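Local coordinates for putative uncharacterized protein (Burkholderia ambifaria, PDB 3W20) that probably acts as a dioxygenase on N-substituted L-amino acids, a 2-oxoglutarate-dependent enzyme whose metal site holds zinc in this structure, at residues I23-I27 with L115-L120; T4-Q8 with V39-V43; A153-D158 with S242-A247. One frame throughout, in Å; residues are numbered along the deposited sequence.

Contact 1. Residues I23-I27 with L115-L120; sequences IAAAI and LFSDAL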
loop_
_atom_site.group_PDB
_atom_site.type_symbol
_atom_site.label_atom_id
_atom_site.label_comp_id
_atom_site.label_asym_id
_atom_site.label_seq_id
_atom_site.Cartn_x
_atom_site.Cartn_y
_atom_site.Cartn_z
ATOM N N ILE A 23 32.291 -3.432 -4.581
ATOM C CA ILE A 23 30.873 -3.770 -4.818
ATOM C C ILE A 23 30.357 -3.217 -6.164
ATOM O O ILE A 23 29.680 -3.934 -6.901
ATOM C CB ILE A 23 29.967 -3.175 -3.670
ATOM C CG1 ILE A 23 30.486 -3.702 -2.336
ATOM C CG2 ILE A 23 28.462 -3.440 -3.961
ATOM C CD1 ILE A 23 29.772 -4.898 -1.789
ATOM N N ALA A 24 30.653 -1.943 -6.491
ATOM C CA ALA A 24 30.132 -1.368 -7.744
ATOM C C ALA A 24 30.706 -2.128 -8.923
ATOM O O ALA A 24 29.966 -2.333 -9.904
ATOM C CB ALA A 24 30.470 0.124 -7.895
ATOM N N ALA A 25 31.985 -2.605 -8.837
ATOM C CA ALA A 25 32.498 -3.308 -9.975
ATOM C C ALA A 25 31.827 -4.683 -10.177
ATOM O O ALA A 25 31.565 -5.080 -11.298
ATOM C CB ALA A 25 34.047 -3.402 -9.953
ATOM N N ALA A 26 31.585 -5.395 -9.083
ATOM C CA ALA A 26 30.942 -6.712 -9.118
ATOM C C ALA A 26 29.507 -6.557 -9.686
ATOM O O ALA A 26 29.116 -7.287 -10.604
ATOM C CB ALA A 26 30.859 -7.299 -7.730
ATOM N N ILE A 27 28.818 -5.538 -9.198
ATOM C CA ILE A 27 27.422 -5.263 -9.645
ATOM C C ILE A 27 27.496 -4.883 -11.161
ATOM O O ILE A 27 26.694 -5.358 -11.988
ATOM C CB ILE A 27 26.760 -4.146 -8.822
ATOM C CG1 ILE A 27 26.471 -4.572 -7.381
ATOM C CG2 ILE A 27 25.529 -3.536 -9.512
ATOM C CD1 ILE A 27 25.437 -5.718 -7.289
ATOM N N LEU A 115 25.459 -0.632 2.141
ATOM C CA LEU A 115 26.396 -1.253 1.213
ATOM C C LEU A 115 26.083 -0.925 -0.231
ATOM O O LEU A 115 26.936 -0.479 -0.993
ATOM C CB LEU A 115 26.448 -2.770 1.451
ATOM C CG LEU A 115 27.674 -3.595 1.225
ATOM C CD1 LEU A 115 28.857 -3.021 2.004
ATOM C CD2 LEU A 115 27.284 -4.978 1.728
ATOM N N PHE A 116 24.815 -1.075 -0.605
ATOM C CA PHE A 116 24.393 -0.742 -1.922
ATOM C C PHE A 116 24.088 0.707 -2.144
ATOM O O PHE A 116 24.443 1.224 -3.212
ATOM C CB PHE A 116 23.125 -1.603 -2.225
ATOM C CG PHE A 116 23.402 -3.055 -2.078
ATOM C CD1 PHE A 116 24.029 -3.729 -3.124
ATOM C CD2 PHE A 116 23.157 -3.720 -0.893
ATOM C CE1 PHE A 116 24.309 -5.093 -3.013
ATOM C CE2 PHE A 116 23.435 -5.080 -0.771
ATOM C CZ PHE A 116 24.026 -5.756 -1.811
ATOM N N SER A 117 23.449 1.412 -1.187
ATOM C CA SER A 117 23.176 2.842 -1.468
ATOM C C SER A 117 24.490 3.625 -1.727
ATOM O O SER A 117 24.591 4.456 -2.625
ATOM C CB SER A 117 22.303 3.512 -0.385
ATOM O OG SER A 117 22.711 3.326 0.941
ATOM N N ASP A 118 25.511 3.310 -0.942
ATOM C CA ASP A 118 26.820 3.906 -1.110
ATOM C C ASP A 118 27.511 3.485 -2.373
ATOM O O ASP A 118 28.071 4.316 -3.073
ATOM C CB ASP A 118 27.739 3.573 0.084
ATOM C CG ASP A 118 27.272 4.211 1.377
ATOM O OD1 ASP A 118 26.413 5.099 1.360
ATOM O OD2 ASP A 118 27.702 3.789 2.434
ATOM N N ALA A 119 27.526 2.201 -2.660
ATOM C CA ALA A 119 28.271 1.771 -3.783
ATOM C C ALA A 119 27.646 2.237 -5.119
ATOM O O ALA A 119 28.357 2.532 -6.075
ATOM C CB ALA A 119 28.439 0.271 -3.757
ATOM N N LEU A 120 26.323 2.228 -5.217
ATOM C CA LEU A 120 25.665 2.366 -6.482
ATOM C C LEU A 120 24.853 3.642 -6.581
ATOM O O LEU A 120 24.224 3.880 -7.577
ATOM C CB LEU A 120 24.699 1.205 -6.693
ATOM C CG LEU A 120 25.308 -0.196 -6.574
ATOM C CD1 LEU A 120 24.208 -1.257 -6.700
ATOM C CD2 LEU A 120 26.225 -0.367 -7.762
#
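Ile27 and Leu120 meet as branched side chains laid across each other at about a right angle. Ile27 CG2 is the nearer branch, 3.7 Å from Leu120 CD2, and both methyls of the leucine touch the isoleucine. In Leu120, chi1 of -55° sets CG anti to the carbonyl carbon; CD1 continues anti to CA, while CD2 branches off to meet Ile27 CG2. The other methyl end of Ile27 comes in at the rim of Phe116, where CD1 lies near the ring plane, 4.5 Å from Phe116 CE1, so the phenyl meets the isoleucine with its edge.

One turn earlier, Ile23 does two jobs with two branches. Its CG2 rests on the methyl of Ala119, at 3.7 Å from Ala119 CB. The Ile23 and Leu115 side chains cross at about a right angle, with Ile23 CD1 3.9 Å from Leu115 CG. Alanines let the backbones come close: Ala24 and Ala119 have their CA atoms 5.4 Å apart, and Ala24 CB sits 3.7 Å from the carbonyl oxygen Ala119 O. The contact is apolar from side chain to side chain, and the local helix axes, 9.4 Å apart, cross at -84°, close to perpendicular.

Beneath the pair lies the large sheet. Ile23 rests on Leu237, Ile27 on Leu239, Leu262 and Trp269, and Phe116 on Leu239, Leu260, Leu262 and Met271. This packing of two helices on a sheet is consistent with the double-stranded beta-helix fold of 2-oxoglutarate dioxygenases, in which helices pack against the major sheet.

Contact 2. Residues T4-Q8 with V39-V43; sequences TYPAQ and VMDIV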
loop_
_atom_site.group_PDB
_atom_site.type_symbol
_atom_site.label_atom_id
_atom_site.label_comp_id
_atom_site.label_asym_id
_atom_site.label_seq_id
_atom_site.Cartn_x
_atom_site.Cartn_y
_atom_site.Cartn_z
ATOM N N THR A 4 37.662 -2.504 -1.626
ATOM C CA THR A 4 37.683 -3.704 -2.470
ATOM C C THR A 4 37.647 -4.898 -1.519
ATOM O O THR A 4 37.976 -4.761 -0.369
ATOM C CB THR A 4 38.885 -3.724 -3.440
ATOM O OG1 THR A 4 40.083 -3.823 -2.655
ATOM C CG2 THR A 4 38.928 -2.478 -4.258
ATOM N N TYR A 5 37.122 -6.041 -1.962
ATOM C CA TYR A 5 36.973 -7.219 -1.195
ATOM C C TYR A 5 37.325 -8.405 -2.075
ATOM O O TYR A 5 37.114 -8.329 -3.279
ATOM C CB TYR A 5 35.521 -7.344 -0.846
ATOM C CG TYR A 5 34.900 -6.189 -0.180
ATOM C CD1 TYR A 5 34.929 -6.092 1.206
ATOM C CD2 TYR A 5 34.192 -5.199 -0.918
ATOM C CE1 TYR A 5 34.269 -5.051 1.849
ATOM C CE2 TYR A 5 33.555 -4.157 -0.278
ATOM C CZ TYR A 5 33.604 -4.096 1.102
ATOM O OH TYR A 5 32.949 -3.074 1.783
ATOM N N PRO A 6 37.881 -9.496 -1.485
ATOM C CA PRO A 6 38.084 -10.755 -2.196
ATOM C C PRO A 6 36.762 -11.169 -2.888
ATOM O O PRO A 6 35.713 -11.195 -2.216
ATOM C CB PRO A 6 38.401 -11.755 -1.040
ATOM C CG PRO A 6 38.985 -10.908 0.061
ATOM C CD PRO A 6 38.206 -9.606 -0.034
ATOM N N ALA A 7 36.827 -11.553 -4.167
ATOM C CA ALA A 7 35.616 -11.944 -4.935
ATOM C C ALA A 7 35.905 -13.176 -5.795
ATOM O O ALA A 7 37.034 -13.336 -6.354
ATOM C CB ALA A 7 35.107 -10.776 -5.781
ATOM N N GLN A 8 34.942 -14.065 -5.841
ATOM C CA GLN A 8 35.001 -15.159 -6.855
ATOM C C GLN A 8 33.917 -14.901 -7.884
ATOM O O GLN A 8 32.711 -14.749 -7.541
ATOM C CB GLN A 8 34.767 -16.532 -6.225
ATOM C CG GLN A 8 35.818 -16.973 -5.153
ATOM C CD GLN A 8 37.248 -17.088 -5.723
ATOM O OE1 GLN A 8 37.450 -17.702 -6.768
ATOM N NE2 GLN A 8 38.251 -16.480 -5.025
ATOM N N VAL A 39 30.646 -14.103 -5.527
ATOM C CA VAL A 39 30.645 -14.248 -4.068
ATOM C C VAL A 39 31.791 -13.452 -3.456
ATOM O O VAL A 39 32.950 -13.628 -3.860
ATOM C CB VAL A 39 30.752 -15.717 -3.643
ATOM C CG1 VAL A 39 30.766 -15.756 -2.102
ATOM C CG2 VAL A 39 29.540 -16.513 -4.155
HETATM N N MSE A 40 31.504 -12.556 -2.503
HETATM C CA MSE A 40 32.505 -11.598 -2.006
HETATM C C MSE A 40 32.641 -11.684 -0.478
HETATM O O MSE A 40 31.680 -11.854 0.231
HETATM C CB MSE A 40 32.003 -10.141 -2.319
HETATM C CG MSE A 40 31.601 -10.015 -3.792
HETATM SE SE MSE A 40 31.105 -8.119 -4.136
HETATM C CE MSE A 40 32.843 -7.317 -3.780
ATOM N N ASP A 41 33.876 -11.576 0.025
ATOM C CA ASP A 41 34.153 -11.643 1.452
ATOM C C ASP A 41 34.046 -10.239 2.012
ATOM O O ASP A 41 34.939 -9.431 1.893
ATOM C CB ASP A 41 35.570 -12.182 1.680
ATOM C CG ASP A 41 35.720 -13.618 1.297
ATOM O OD1 ASP A 41 34.782 -14.246 0.771
ATOM O OD2 ASP A 41 36.809 -14.165 1.527
ATOM N N ILE A 42 32.907 -9.945 2.617
ATOM C CA ILE A 42 32.585 -8.592 3.035
ATOM C C ILE A 42 32.865 -8.398 4.513
ATOM O O ILE A 42 33.524 -7.417 4.893
ATOM C CB ILE A 42 31.086 -8.280 2.789
ATOM C CG1 ILE A 42 30.752 -8.399 1.276
ATOM C CG2 ILE A 42 30.748 -6.901 3.340
ATOM C CD1 ILE A 42 31.710 -7.578 0.411
ATOM N N VAL A 43 32.336 -9.282 5.337
ATOM C CA VAL A 43 32.339 -8.993 6.782
ATOM C C VAL A 43 33.327 -9.929 7.498
ATOM O O VAL A 43 33.221 -11.174 7.357
ATOM C CB VAL A 43 30.973 -9.239 7.419
ATOM C CG1 VAL A 43 31.030 -8.908 8.932
ATOM C CG2 VAL A 43 29.887 -8.424 6.731
#
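Val39 O draws two donors from the neighbouring strand: Gln8 N makes a hydrogen bond of 2.8 Å to Val39 O, and the CA-H of Ala7 adds a weaker contact. The bond is straight, 168° at the hydrogen, and Val39 N in turn donates to Gln8 O, in the carbonyl plane. Two residues along, Pro6 O takes a hydrogen bond from Asp41 N at 2.9 Å and, more weakly, the CA-H of Met40; proline has no N-H to give a return bond.

These bonds define a short antiparallel ladder between strands 4-10 and 37-41, Gln8 and Val39 forming a hydrogen-bonded pair and Ala7 and Met40 a non-hydrogen-bonded one. Strand 17-22 flanks the first strand and strand 236-241 the second, so the ladder lies within the extended sheet of the double-stranded beta-helix enzyme.

Past the bridges, Tyr5 takes over. Ile42 CD1 stands 3.5 Å from the Tyr5 ring centroid, only 11° off the ring normal, a CH-pi contact over the face. Selenomethionine Met40 bends at chi3 (64°), which turns its terminal methyl CE back to the ring, 3.8 Å from Tyr5 CD2. Across from these, the pyrrolidine of Pro6 lies crosswise against Asp41, with Pro6 CB 3.9 Å from Asp41 OD2; the other carboxylate oxygen, OD1, is hydrogen-bonded to Gln236 NE2.

Contact 3. Residues A153-D158 with S242-A247; sequences APHCDD and SKNLHA. With ZN (zinc ion), chain C.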
loop_
_atom_site.group_PDB
_atom_site.type_symbol
_atom_site.label_atom_id
_atom_site.label_comp_id
_atom_site.label_asym_id
_atom_site.label_seq_id
_atom_site.Cartn_x
_atom_site.Cartn_y
_atom_site.Cartn_z
ATOM N N ALA A 153 10.742 -25.800 -4.295
ATOM C CA ALA A 153 11.673 -24.816 -3.759
ATOM C C ALA A 153 12.465 -24.077 -4.868
ATOM O O ALA A 153 12.856 -22.907 -4.626
ATOM C CB ALA A 153 12.642 -25.443 -2.744
ATOM N N PRO A 154 12.737 -24.737 -6.043
ATOM C CA PRO A 154 13.458 -23.991 -7.086
ATOM C C PRO A 154 12.544 -22.920 -7.642
ATOM O O PRO A 154 11.387 -23.180 -7.889
ATOM C CB PRO A 154 13.741 -25.049 -8.173
ATOM C CG PRO A 154 13.558 -26.368 -7.498
ATOM C CD PRO A 154 12.427 -26.095 -6.529
ATOM N N HIS A 155 13.055 -21.707 -7.778
ATOM C CA HIS A 155 12.230 -20.613 -8.234
ATOM C C HIS A 155 13.187 -19.639 -8.895
ATOM O O HIS A 155 14.416 -19.859 -8.929
ATOM C CB HIS A 155 11.532 -19.934 -7.062
ATOM C CG HIS A 155 12.470 -19.186 -6.215
ATOM N ND1 HIS A 155 13.402 -19.794 -5.485
ATOM C CD2 HIS A 155 12.693 -17.821 -6.090
ATOM C CE1 HIS A 155 14.153 -18.880 -4.863
ATOM N NE2 HIS A 155 13.747 -17.670 -5.282
ATOM N N CYS A 156 12.628 -18.562 -9.449
ATOM C CA CYS A 156 13.427 -17.446 -9.914
ATOM C C CYS A 156 12.701 -16.200 -9.453
ATOM O O CYS A 156 11.498 -16.272 -9.028
ATOM C CB CYS A 156 13.681 -17.478 -11.425
ATOM S SG CYS A 156 12.174 -17.297 -12.372
ATOM N N ASP A 157 13.436 -15.125 -9.385
ATOM C CA ASP A 157 12.889 -13.880 -8.958
ATOM C C ASP A 157 12.933 -12.865 -10.094
ATOM O O ASP A 157 13.997 -12.580 -10.669
ATOM C CB ASP A 157 13.621 -13.324 -7.745
ATOM C CG ASP A 157 13.899 -14.381 -6.611
ATOM O OD1 ASP A 157 13.050 -14.601 -5.768
ATOM O OD2 ASP A 157 15.036 -14.855 -6.473
ATOM N N ASP A 158 11.762 -12.344 -10.440
ATOM C CA ASP A 158 11.654 -11.365 -11.502
ATOM C C ASP A 158 10.439 -10.513 -11.102
ATOM O O ASP A 158 9.325 -11.069 -10.827
ATOM C CB ASP A 158 11.364 -12.096 -12.847
ATOM C CG ASP A 158 11.160 -11.131 -14.013
ATOM O OD1 ASP A 158 10.500 -10.080 -13.853
ATOM O OD2 ASP A 158 11.651 -11.422 -15.141
ATOM N N SER A 242 19.031 -13.077 -10.767
ATOM C CA SER A 242 17.988 -13.813 -10.072
ATOM C C SER A 242 16.934 -14.438 -11.015
ATOM O O SER A 242 16.102 -15.236 -10.576
ATOM C CB SER A 242 17.345 -12.947 -8.985
ATOM O OG SER A 242 16.524 -11.930 -9.572
ATOM N N LYS A 243 17.000 -14.101 -12.329
ATOM C CA LYS A 243 16.094 -14.778 -13.278
ATOM C C LYS A 243 16.450 -16.278 -13.535
ATOM O O LYS A 243 15.587 -17.018 -14.074
ATOM C CB LYS A 243 16.059 -13.956 -14.581
ATOM C CG LYS A 243 15.098 -12.777 -14.334
ATOM C CD LYS A 243 14.958 -11.979 -15.623
ATOM C CE LYS A 243 14.435 -12.724 -16.865
ATOM N NZ LYS A 243 13.084 -13.390 -16.609
ATOM N N ASN A 244 17.720 -16.635 -13.263
ATOM C CA ASN A 244 18.155 -18.063 -13.373
ATOM C C ASN A 244 17.468 -18.820 -12.270
ATOM O O ASN A 244 17.428 -18.351 -11.120
ATOM C CB ASN A 244 19.653 -18.140 -13.202
ATOM C CG ASN A 244 20.391 -17.356 -14.266
ATOM O OD1 ASN A 244 20.112 -17.458 -15.394
ATOM N ND2 ASN A 244 21.419 -16.698 -13.882
ATOM N N LEU A 245 16.912 -19.968 -12.639
ATOM C CA LEU A 245 16.355 -20.865 -11.624
ATOM C C LEU A 245 17.398 -21.165 -10.501
ATOM O O LEU A 245 18.596 -21.353 -10.754
ATOM C CB LEU A 245 15.890 -22.131 -12.358
ATOM C CG LEU A 245 14.927 -22.865 -11.464
ATOM C CD1 LEU A 245 13.546 -22.262 -11.609
ATOM C CD2 LEU A 245 14.999 -24.335 -11.866
ATOM N N HIS A 246 16.940 -21.155 -9.247
ATOM C CA HIS A 246 17.856 -21.532 -8.156
ATOM C C HIS A 246 17.142 -22.031 -6.937
ATOM O O HIS A 246 15.962 -21.765 -6.792
ATOM C CB HIS A 246 18.697 -20.288 -7.739
ATOM C CG HIS A 246 17.888 -19.052 -7.396
ATOM N ND1 HIS A 246 17.370 -18.212 -8.343
ATOM C CD2 HIS A 246 17.600 -18.506 -6.168
ATOM C CE1 HIS A 246 16.727 -17.174 -7.706
ATOM N NE2 HIS A 246 16.909 -17.344 -6.361
ATOM N N ALA A 247 17.866 -22.611 -5.972
ATOM C CA ALA A 247 17.157 -23.222 -4.832
ATOM C C ALA A 247 18.132 -23.264 -3.714
ATOM O O ALA A 247 19.321 -23.379 -3.981
ATOM C CB ALA A 247 16.750 -24.653 -5.241
HETATM ZN ZN ZN C . 15.525 -16.210 -5.188
#
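The His-X-Asp...His facial triad of the 2-oxoglutarate dioxygenase family is assembled here, with zinc where such enzymes normally use iron. Asp157 OD2 binds the metal at 1.9 Å, His246 NE2 at 2.1 Å and His155 NE2 at 2.3 Å. The two imidazoles lie obliquely, their planes 57° apart, and Asp157 OD2 lies at the edge of the His246 ring, in its plane, because both bind the same metal.

A second shell fixes the ligands. His246 ND1 donates to Asn244 O at 2.8 Å, almost exactly in the ring plane, which sets the rotation of the imidazole and points NE2 at the zinc. His155 ND1 is held more loosely by Ala153 O. The backbones pair antiparallel at His155 with His246, and meet again where Asp157 N donates to Ser242 O; Ser242 OG bonds Asp157 O at 2.8 Å. Beyond the metal, Lys243 NZ forms a salt bridge with Asp158, its 2.8 Å hydrogen bond taken by the anti lone pair of Asp158 OD2, which Ser173 also grips.

Strand 193-196 pairs with 246-248, helix 203-216 covers Cys156 and Leu245, and Phe261 of strand 255-265 packs on Asp157 and Ser242.

Contacts 1 and 2 interleave along the chain, since residues 4-8, 23-27, 39-43 and 115-120 alternate between them, whereas contact 3 opens only after both have closed. The centres of contacts 1 and 2 lie 12 Å apart and the two touch: Ala26 CB meets Met40 SE at 3.7 Å, so helix 23-31 rests directly on strand 37-41. Contact 3 is remote, with centres about 22 Å from contact 1 and 23 Å from contact 2. Strand 236-241 nevertheless joins all three. It pairs with strand 37-41, lies under the helices of contact 1 and runs straight into residues 242-247. The strand thus connects the helix-covered part of the sheet to the segment that carries a zinc ligand.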